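Local coordinates for protein cytochrome P450 (Novosphingobium aromaticivorans, PDB 3OFT) that is a haem-binding member of the cytochrome P450 family, a mainly helical fold that encloses protoporphyrin IX containing iron, at residues Q181-Q184 with A185-Y189; P192-E195 with K196-Q200; E212-G216 with R217-V221; T220-E223 with A224-C228. All blocks are in the same frame, centred on the assembly; numbering follows the deposited sequence.

Contact 1. Residues Q181-Q184 with A185-Y189; sequences QLKQ and AADDY
K183 and D187 meet one helical turn apart with their side chains slanting across each other. With chi1 at 178°, K183 sends its chain out beside its own carbonyl carbon, and bends at chi3 and chi4 then bring CE within 3.7 Å of D187 OD1. The charged ends stay a little apart: NZ of K183 is 4.3 Å from OD1 of D187, too long for a salt bridge, and the ammonium instead forms one with E180. D187 in turn is bound by R229 of helix 221-252, and its carboxylate is therefore probably ionised, with the lysine adding only a longer-range attraction. Q184 and D188 make a similar oblique crossing on an exposed side of the same helix, the amide and carboxylate planes 51° apart, as befits two polar residues facing solvent. Beneath these pairs run regular i to i+4 backbone bonds, such as D187 N to K183 O at 3.0 Å. Small A185 and A186 allow neighbouring helices to come close, and L182 offers them a larger apolar group. L182 and A185 rest on L170 of helix 160-171, L182 and A186 on F233 of helix 221-252, and L182 and K183 on helix 78-82.

Contact 2. Residues P192-E195 with K196-Q200; sequences PFIE and KRMAQ
The guanidinium of R197 folds back along its own helix to hold the carbonyl oxygen of F193, one turn earlier. Two of its nitrogens grip that single atom side-on: NE of R197 gives a nearly straight bond of 2.8 Å to F193 O, and NH2 of R197 a longer, more bent one of 3.3 Å. The oxygen lies in the guanidinium plane, although NE stands above the plane of the carbonyl. Since F193 O also takes the regular helical bond from R197 N, three N-H groups converge on it. Bends at chi2 and chi3 (-85°) curl the side chain back, and arginine suits the place because its long, flexible chain carries several donors at its end.

Among the backbone bonds, M198 N to I194 O is short at 2.8 Å, while A199 N to E195 O is longer at 3.2 Å near the end of the helix, which Q200 leaves.

Packing contacts run along the helix. The guanidinium of R197 lies beside the F193 side chain, the two pointing the same way with ring and guanidinium planes almost perpendicular, and CB of F193 is 3.4 Å from NH2 of R197. The apolar pair is I194 and M198, which also point the same way, with CG2 of I194 3.7 Å from SD of M198; branched and flexible chains together make a hydrophobic ridge.

That ridge packs on L210 of helix 205-210 and A224 of helix 221-252. F193 meets the ring of Y189, one turn back in the same helix, edge-to-face, while R197 leans on F206 and S207 of helix 205-210.

Contact 3. Residues E212-G216 with R217-V221; sequences EPVGG and RPWTV
The indole of W219 carries the methyl CG2 of V214 on one face and has the carbonyl oxygen of E212 at its edge. The methyl makes a CH-pi contact, 3.7 Å from V214 CG2 to the centroid of the W219 five-membered ring and 20° off its normal. V214 suits the spot because its CG2, anti to the carbonyl carbon, presents a compact apolar group to the flat ring. At the rim, E212 O comes within 3.0 Å of W219 CD1. A water, also at the indole edge and in the ring plane, bridges the two segments, donating to E212 O and accepting from W219 N at 3.0 Å. The guanidinium of R217 has V214 O over one face, and in its own plane NH1 of R217 bonds P218 O at 3.1 Å; the same nitrogen forms a salt bridge with E223.

The backbone closes in a tight two-residue turn with a single antiparallel bridge. V214 N bonds R217 O at 2.8 Å and R217 N returns to V214 O at 3.1 Å, a hydrogen-bonded pair spanned by a type I' turn. G215 and G216 occupy its two corners, where positive phi angles favour glycine.

This loop joins helix 205-210 to helix 221-252. V214 and W219 both pack on P100 of helix 91-104, and F97 of that helix touches V214 and meets the W219 ring edge-to-face.

Contact 4. Residues T220-E223 with A224-C228; sequences TVDE and ARRMC
Helix 221-252 starts here, its first turns closed by i to i+4 bonds such as A224 N to T220 O at 3.0 Å, with T220 in the N-cap position. T220 and E223 form a capping box: E223 N donates to OG1 of T220 at 3.1 Å, and T220 N answers with a bond of 3.0 Å to OE1 of E223, reaching it from above the carboxylate plane. Threonine suits the cap because its short hydroxyl can reach a first-turn amide, and glutamate because its longer chain can return to the cap residue; E223 OE1 is also in a salt bridge with R217.

Between the two box residues, D222 serves two arginines. Its chi1 of -166° carries the carboxylate forward toward the next turn, OD1 on the R225 side and OD2 on the R226 side. NH1 of R225 makes a salt bridge of 3.0 Å to D222 OD1, on the anti side of the oxygen; the side chains cross at about a right angle. The R225 guanidinium also has CG1 of V221 over one face, 3.8 Å above its plane. Towards R226 the link is indirect: a water donates to D222 OD2 at 2.6 Å and accepts from R226 NH1, while R226 NE is held by Q83 O.

Acidic residues in the first turn would favourably oppose the positive end of the helix dipole. With R225 bonded directly and R226 through water, D222 is probably kept ionised, and E223, shared between cap and R217, ties the helix start to the preceding loop.

Overall arrangement
Along the chain the contacts follow in order, contacts 1 and 2 on the same helix 179-199 with centres about 17 Å apart, contact 3 in the loop between helices 205-210 and 221-252, and contact 4 at the start of helix 221-252. Contacts 3 and 4 share T220 and V221, with centres about 10 Å apart, and W219 rests on M227 across them. Contact 2 packs against contact 4, centres about 12 Å apart, I194 on A224 and C228, M198 on A224 and V221, while contact 1 only brushes contact 4. Helix 179-199, the loop and the start of helix 221-252 thus pack together, helix 205-210 between them in the chain, with M227 about 7 Å from the bound haem.

Contact 1. Residues Q181-Q184 with A185-Y189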
# COMPACT_ATOMS: atom_id res chain seq x y z
N GLN A 181 -12.14 5.97 17.23
CA GLN A 181 -13.42 5.43 16.75
C GLN A 181 -13.24 4.51 15.54
O GLN A 181 -13.96 3.54 15.39
CB GLN A 181 -14.40 6.55 16.40
CG GLN A 181 -14.90 7.30 17.64
CD GLN A 181 -15.65 8.55 17.28
OE1 GLN A 181 -15.42 9.15 16.24
NE2 GLN A 181 -16.58 8.95 18.15
N LEU A 182 -12.29 4.86 14.68
CA LEU A 182 -11.97 4.03 13.51
C LEU A 182 -11.36 2.69 13.95
O LEU A 182 -11.74 1.63 13.44
CB LEU A 182 -11.01 4.77 12.60
CG LEU A 182 -10.44 4.03 11.38
CD1 LEU A 182 -11.55 3.50 10.45
CD2 LEU A 182 -9.49 4.95 10.60
N LYS A 183 -10.43 2.73 14.90
CA LYS A 183 -9.88 1.52 15.51
C LYS A 183 -11.00 0.66 16.11
O LYS A 183 -11.04 -0.55 15.90
CB LYS A 183 -8.86 1.87 16.60
CG LYS A 183 -8.27 0.62 17.31
CD LYS A 183 -7.70 0.91 18.67
CE LYS A 183 -8.16 -0.10 19.69
NZ LYS A 183 -9.13 0.55 20.65
N GLN A 184 -11.90 1.29 16.85
CA GLN A 184 -12.98 0.53 17.48
C GLN A 184 -13.93 -0.09 16.41
O GLN A 184 -14.36 -1.25 16.55
CB GLN A 184 -13.74 1.41 18.48
CG GLN A 184 -14.91 0.69 19.21
CD GLN A 184 -14.43 -0.32 20.27
OE1 GLN A 184 -14.92 -1.44 20.34
NE2 GLN A 184 -13.45 0.08 21.08
N ALA A 185 -14.25 0.69 15.37
CA ALA A 185 -15.09 0.25 14.24
C ALA A 185 -14.44 -0.94 13.55
O ALA A 185 -15.11 -1.90 13.25
CB ALA A 185 -15.34 1.38 13.21
N ALA A 186 -13.13 -0.85 13.28
CA ALA A 186 -12.44 -2.00 12.66
C ALA A 186 -12.50 -3.24 13.53
O ALA A 186 -12.84 -4.32 13.04
CB ALA A 186 -11.01 -1.66 12.36
N ASP A 187 -12.16 -3.09 14.81
CA ASP A 187 -12.20 -4.20 15.75
C ASP A 187 -13.58 -4.85 15.80
O ASP A 187 -13.67 -6.08 15.84
CB ASP A 187 -11.81 -3.74 17.16
CG ASP A 187 -10.30 -3.54 17.30
OD1 ASP A 187 -9.85 -3.10 18.40
OD2 ASP A 187 -9.56 -3.81 16.32
N ASP A 188 -14.62 -4.04 15.84
CA ASP A 188 -15.99 -4.56 15.96
C ASP A 188 -16.40 -5.31 14.70
O ASP A 188 -17.03 -6.34 14.78
CB ASP A 188 -17.02 -3.48 16.31
CG ASP A 188 -16.87 -2.99 17.76
OD1 ASP A 188 -16.32 -3.77 18.58
OD2 ASP A 188 -17.27 -1.84 18.05
N TYR A 189 -16.03 -4.79 13.54
CA TYR A 189 -16.21 -5.50 12.27
C TYR A 189 -15.48 -6.86 12.19
O TYR A 189 -16.04 -7.86 11.71
CB TYR A 189 -15.65 -4.62 11.18
CG TYR A 189 -15.81 -5.14 9.79
CD1 TYR A 189 -14.69 -5.46 9.02
CD2 TYR A 189 -17.07 -5.27 9.22
CE1 TYR A 189 -14.82 -5.89 7.71
CE2 TYR A 189 -17.21 -5.70 7.89
CZ TYR A 189 -16.07 -6.00 7.15
OH TYR A 189 -16.20 -6.43 5.86

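Contact 2. Residues P192-E195 with K196-Q200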
# COMPACT_ATOMS: atom_id res chain seq x y z
N PRO A 192 -16.29 -10.68 14.98
CA PRO A 192 -17.00 -11.97 14.80
C PRO A 192 -16.17 -13.01 14.02
O PRO A 192 -16.24 -14.22 14.32
CB PRO A 192 -18.27 -11.58 14.05
CG PRO A 192 -18.48 -10.12 14.32
CD PRO A 192 -17.09 -9.52 14.52
N PHE A 193 -15.38 -12.56 13.04
CA PHE A 193 -14.52 -13.47 12.27
C PHE A 193 -13.44 -14.13 13.12
O PHE A 193 -13.18 -15.33 12.98
CB PHE A 193 -13.80 -12.75 11.10
CG PHE A 193 -14.66 -11.81 10.30
CD1 PHE A 193 -15.96 -12.15 9.91
CD2 PHE A 193 -14.14 -10.56 9.91
CE1 PHE A 193 -16.74 -11.26 9.15
CE2 PHE A 193 -14.90 -9.67 9.10
CZ PHE A 193 -16.21 -10.02 8.75
N ILE A 194 -12.74 -13.31 13.91
CA ILE A 194 -11.65 -13.75 14.79
C ILE A 194 -12.18 -14.75 15.81
O ILE A 194 -11.59 -15.80 16.02
CB ILE A 194 -11.00 -12.52 15.54
CG1 ILE A 194 -10.44 -11.53 14.51
CG2 ILE A 194 -9.91 -12.97 16.54
CD1 ILE A 194 -10.01 -10.14 15.08
N GLU A 195 -13.30 -14.40 16.44
CA GLU A 195 -13.89 -15.24 17.48
C GLU A 195 -14.13 -16.63 16.91
O GLU A 195 -13.74 -17.62 17.51
CB GLU A 195 -15.19 -14.61 17.97
CG GLU A 195 -15.93 -15.42 19.01
CD GLU A 195 -17.40 -15.48 18.68
OE1 GLU A 195 -17.78 -16.28 17.77
OE2 GLU A 195 -18.18 -14.72 19.30
N LYS A 196 -14.72 -16.67 15.71
CA LYS A 196 -15.06 -17.94 15.05
C LYS A 196 -13.82 -18.73 14.69
O LYS A 196 -13.78 -19.94 14.92
CB LYS A 196 -15.94 -17.69 13.81
CG LYS A 196 -16.47 -18.97 13.13
CD LYS A 196 -17.34 -18.65 11.92
CE LYS A 196 -18.61 -17.88 12.31
NZ LYS A 196 -19.47 -17.58 11.11
N ARG A 197 -12.81 -18.07 14.12
CA ARG A 197 -11.63 -18.75 13.62
C ARG A 197 -10.63 -19.16 14.70
O ARG A 197 -9.86 -20.12 14.50
CB ARG A 197 -10.98 -17.95 12.47
CG ARG A 197 -11.59 -18.29 11.09
CD ARG A 197 -11.64 -17.12 10.06
NE ARG A 197 -12.87 -16.44 10.39
CZ ARG A 197 -14.00 -16.37 9.69
NH1 ARG A 197 -14.15 -16.82 8.46
NH2 ARG A 197 -15.00 -15.77 10.28
N MET A 198 -10.64 -18.48 15.84
CA MET A 198 -9.81 -18.91 16.97
C MET A 198 -10.44 -20.12 17.69
O MET A 198 -9.72 -21.02 18.15
CB MET A 198 -9.56 -17.77 17.97
CG MET A 198 -8.67 -16.63 17.45
SD MET A 198 -8.26 -15.42 18.74
CE MET A 198 -9.61 -15.64 19.92
N ALA A 199 -11.77 -20.16 17.74
CA ALA A 199 -12.54 -21.28 18.34
C ALA A 199 -12.54 -22.54 17.48
O ALA A 199 -12.32 -23.65 17.97
CB ALA A 199 -13.97 -20.84 18.61
N GLN A 200 -12.80 -22.34 16.18
CA GLN A 200 -12.94 -23.41 15.20
C GLN A 200 -12.13 -23.10 13.93
O GLN A 200 -12.71 -22.60 12.96
CB GLN A 200 -14.41 -23.57 14.82
CG GLN A 200 -15.35 -24.14 15.92
CD GLN A 200 -15.26 -25.68 16.08
OE1 GLN A 200 -14.30 -26.32 15.63
NE2 GLN A 200 -16.26 -26.26 16.72

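Contact 3. Residues E212-G216 with R217-V221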
# COMPACT_ATOMS: atom_id res chain seq x y z
N GLU A 212 -1.13 -20.76 14.55
CA GLU A 212 0.30 -20.81 14.80
C GLU A 212 0.64 -20.20 16.16
O GLU A 212 -0.03 -19.24 16.60
CB GLU A 212 1.05 -20.02 13.74
CG GLU A 212 0.98 -20.58 12.35
CD GLU A 212 1.70 -21.92 12.27
OE1 GLU A 212 1.07 -22.90 11.78
OE2 GLU A 212 2.86 -22.00 12.72
N PRO A 213 1.69 -20.72 16.83
CA PRO A 213 2.18 -20.08 18.03
C PRO A 213 2.96 -18.79 17.72
O PRO A 213 3.45 -18.60 16.61
CB PRO A 213 3.13 -21.13 18.62
CG PRO A 213 3.64 -21.89 17.45
CD PRO A 213 2.51 -21.88 16.43
N VAL A 214 3.06 -17.92 18.72
CA VAL A 214 4.00 -16.81 18.63
C VAL A 214 5.02 -17.03 19.74
O VAL A 214 4.65 -17.10 20.90
CB VAL A 214 3.29 -15.46 18.81
CG1 VAL A 214 4.32 -14.32 18.99
CG2 VAL A 214 2.44 -15.19 17.61
N GLY A 215 6.29 -17.15 19.36
CA GLY A 215 7.38 -17.40 20.31
C GLY A 215 7.06 -18.56 21.23
O GLY A 215 7.28 -18.48 22.44
N GLY A 216 6.48 -19.63 20.68
CA GLY A 216 6.19 -20.84 21.48
C GLY A 216 5.04 -20.78 22.47
O GLY A 216 4.93 -21.63 23.38
N ARG A 217 4.16 -19.80 22.32
CA ARG A 217 2.95 -19.72 23.16
C ARG A 217 1.76 -19.24 22.27
O ARG A 217 1.98 -18.79 21.15
CB ARG A 217 3.22 -18.86 24.41
CG ARG A 217 3.89 -17.49 24.18
CD ARG A 217 2.85 -16.45 24.07
NE ARG A 217 3.39 -15.10 23.96
CZ ARG A 217 2.74 -14.10 23.37
NH1 ARG A 217 1.53 -14.32 22.86
NH2 ARG A 217 3.30 -12.90 23.28
N PRO A 218 0.51 -19.38 22.75
CA PRO A 218 -0.62 -19.02 21.86
C PRO A 218 -0.75 -17.50 21.67
O PRO A 218 -0.38 -16.75 22.56
CB PRO A 218 -1.85 -19.55 22.62
CG PRO A 218 -1.29 -20.60 23.59
CD PRO A 218 0.06 -20.08 23.97
N TRP A 219 -1.34 -17.05 20.56
CA TRP A 219 -1.73 -15.63 20.43
C TRP A 219 -2.65 -15.24 21.59
O TRP A 219 -3.56 -16.00 21.93
CB TRP A 219 -2.54 -15.41 19.15
CG TRP A 219 -1.74 -15.47 17.87
CD1 TRP A 219 -1.39 -16.61 17.18
CD2 TRP A 219 -1.24 -14.37 17.10
NE1 TRP A 219 -0.71 -16.28 16.04
CE2 TRP A 219 -0.59 -14.91 15.96
CE3 TRP A 219 -1.25 -12.97 17.27
CZ2 TRP A 219 0.06 -14.11 14.99
CZ3 TRP A 219 -0.63 -12.17 16.29
CH2 TRP A 219 0.04 -12.74 15.19
N THR A 220 -2.45 -14.05 22.16
CA THR A 220 -3.45 -13.52 23.07
C THR A 220 -4.58 -12.93 22.22
O THR A 220 -4.39 -12.65 21.03
CB THR A 220 -2.90 -12.46 24.03
OG1 THR A 220 -2.56 -11.26 23.29
CG2 THR A 220 -1.66 -13.02 24.79
N VAL A 221 -5.72 -12.73 22.83
CA VAL A 221 -6.83 -12.15 22.10
C VAL A 221 -6.47 -10.73 21.64
O VAL A 221 -6.82 -10.33 20.53
CB VAL A 221 -8.10 -12.07 22.97
CG1 VAL A 221 -9.20 -11.41 22.15
CG2 VAL A 221 -8.55 -13.50 23.35
O HOH W 1 -2.02 -19.47 18.95

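Contact 4. Residues T220-E223 with A224-C228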
# COMPACT_ATOMS: atom_id res chain seq x y z
N THR A 220 -2.45 -14.05 22.16
CA THR A 220 -3.45 -13.52 23.07
C THR A 220 -4.58 -12.93 22.22
O THR A 220 -4.39 -12.65 21.03
CB THR A 220 -2.90 -12.46 24.03
OG1 THR A 220 -2.56 -11.26 23.29
CG2 THR A 220 -1.66 -13.02 24.79
N VAL A 221 -5.72 -12.73 22.83
CA VAL A 221 -6.83 -12.15 22.10
C VAL A 221 -6.47 -10.73 21.64
O VAL A 221 -6.82 -10.33 20.53
CB VAL A 221 -8.10 -12.07 22.97
CG1 VAL A 221 -9.20 -11.41 22.15
CG2 VAL A 221 -8.55 -13.50 23.35
N ASP A 222 -5.80 -9.96 22.49
CA ASP A 222 -5.47 -8.59 22.05
C ASP A 222 -4.47 -8.57 20.87
O ASP A 222 -4.56 -7.69 20.02
CB ASP A 222 -4.97 -7.69 23.18
CG ASP A 222 -4.96 -6.20 22.75
OD1 ASP A 222 -6.04 -5.67 22.36
OD2 ASP A 222 -3.89 -5.58 22.83
N GLU A 223 -3.50 -9.49 20.87
CA GLU A 223 -2.53 -9.57 19.77
C GLU A 223 -3.27 -9.94 18.49
O GLU A 223 -2.99 -9.36 17.46
CB GLU A 223 -1.43 -10.57 20.04
CG GLU A 223 -0.46 -10.16 21.17
CD GLU A 223 0.26 -11.35 21.81
OE1 GLU A 223 -0.02 -12.52 21.45
OE2 GLU A 223 1.06 -11.09 22.72
N ALA A 224 -4.24 -10.86 18.58
CA ALA A 224 -5.08 -11.21 17.43
C ALA A 224 -5.81 -9.97 16.94
O ALA A 224 -5.86 -9.75 15.75
CB ALA A 224 -6.13 -12.34 17.82
N ARG A 225 -6.40 -9.17 17.84
CA ARG A 225 -7.09 -7.94 17.40
C ARG A 225 -6.15 -7.03 16.57
O ARG A 225 -6.56 -6.54 15.53
CB ARG A 225 -7.61 -7.07 18.56
CG ARG A 225 -8.67 -7.73 19.49
CD ARG A 225 -9.22 -6.68 20.44
NE ARG A 225 -10.09 -7.27 21.45
CZ ARG A 225 -9.72 -7.58 22.69
NH1 ARG A 225 -8.48 -7.31 23.11
NH2 ARG A 225 -10.61 -8.15 23.50
N ARG A 226 -4.96 -6.78 17.11
CA ARG A 226 -3.92 -5.89 16.50
C ARG A 226 -3.42 -6.43 15.18
O ARG A 226 -3.19 -5.66 14.23
CB ARG A 226 -2.70 -5.77 17.45
CG ARG A 226 -3.14 -4.97 18.72
CD ARG A 226 -2.17 -5.15 19.87
NE ARG A 226 -0.85 -4.61 19.55
CZ ARG A 226 0.26 -4.89 20.21
NH1 ARG A 226 0.23 -5.72 21.25
NH2 ARG A 226 1.42 -4.36 19.81
N MET A 227 -3.20 -7.74 15.12
CA MET A 227 -2.70 -8.34 13.86
C MET A 227 -3.76 -8.31 12.75
O MET A 227 -3.47 -7.96 11.58
CB MET A 227 -2.21 -9.77 14.11
CG MET A 227 -1.54 -10.45 12.94
SD MET A 227 -2.76 -11.23 11.88
CE MET A 227 -3.48 -12.43 13.00
N CYS A 228 -4.98 -8.69 13.12
CA CYS A 228 -6.10 -8.70 12.18
C CYS A 228 -6.43 -7.33 11.66
O CYS A 228 -6.73 -7.22 10.46
CB CYS A 228 -7.33 -9.34 12.84
SG CYS A 228 -7.10 -11.15 12.99
O HOH W 2 -1.52 -6.57 23.27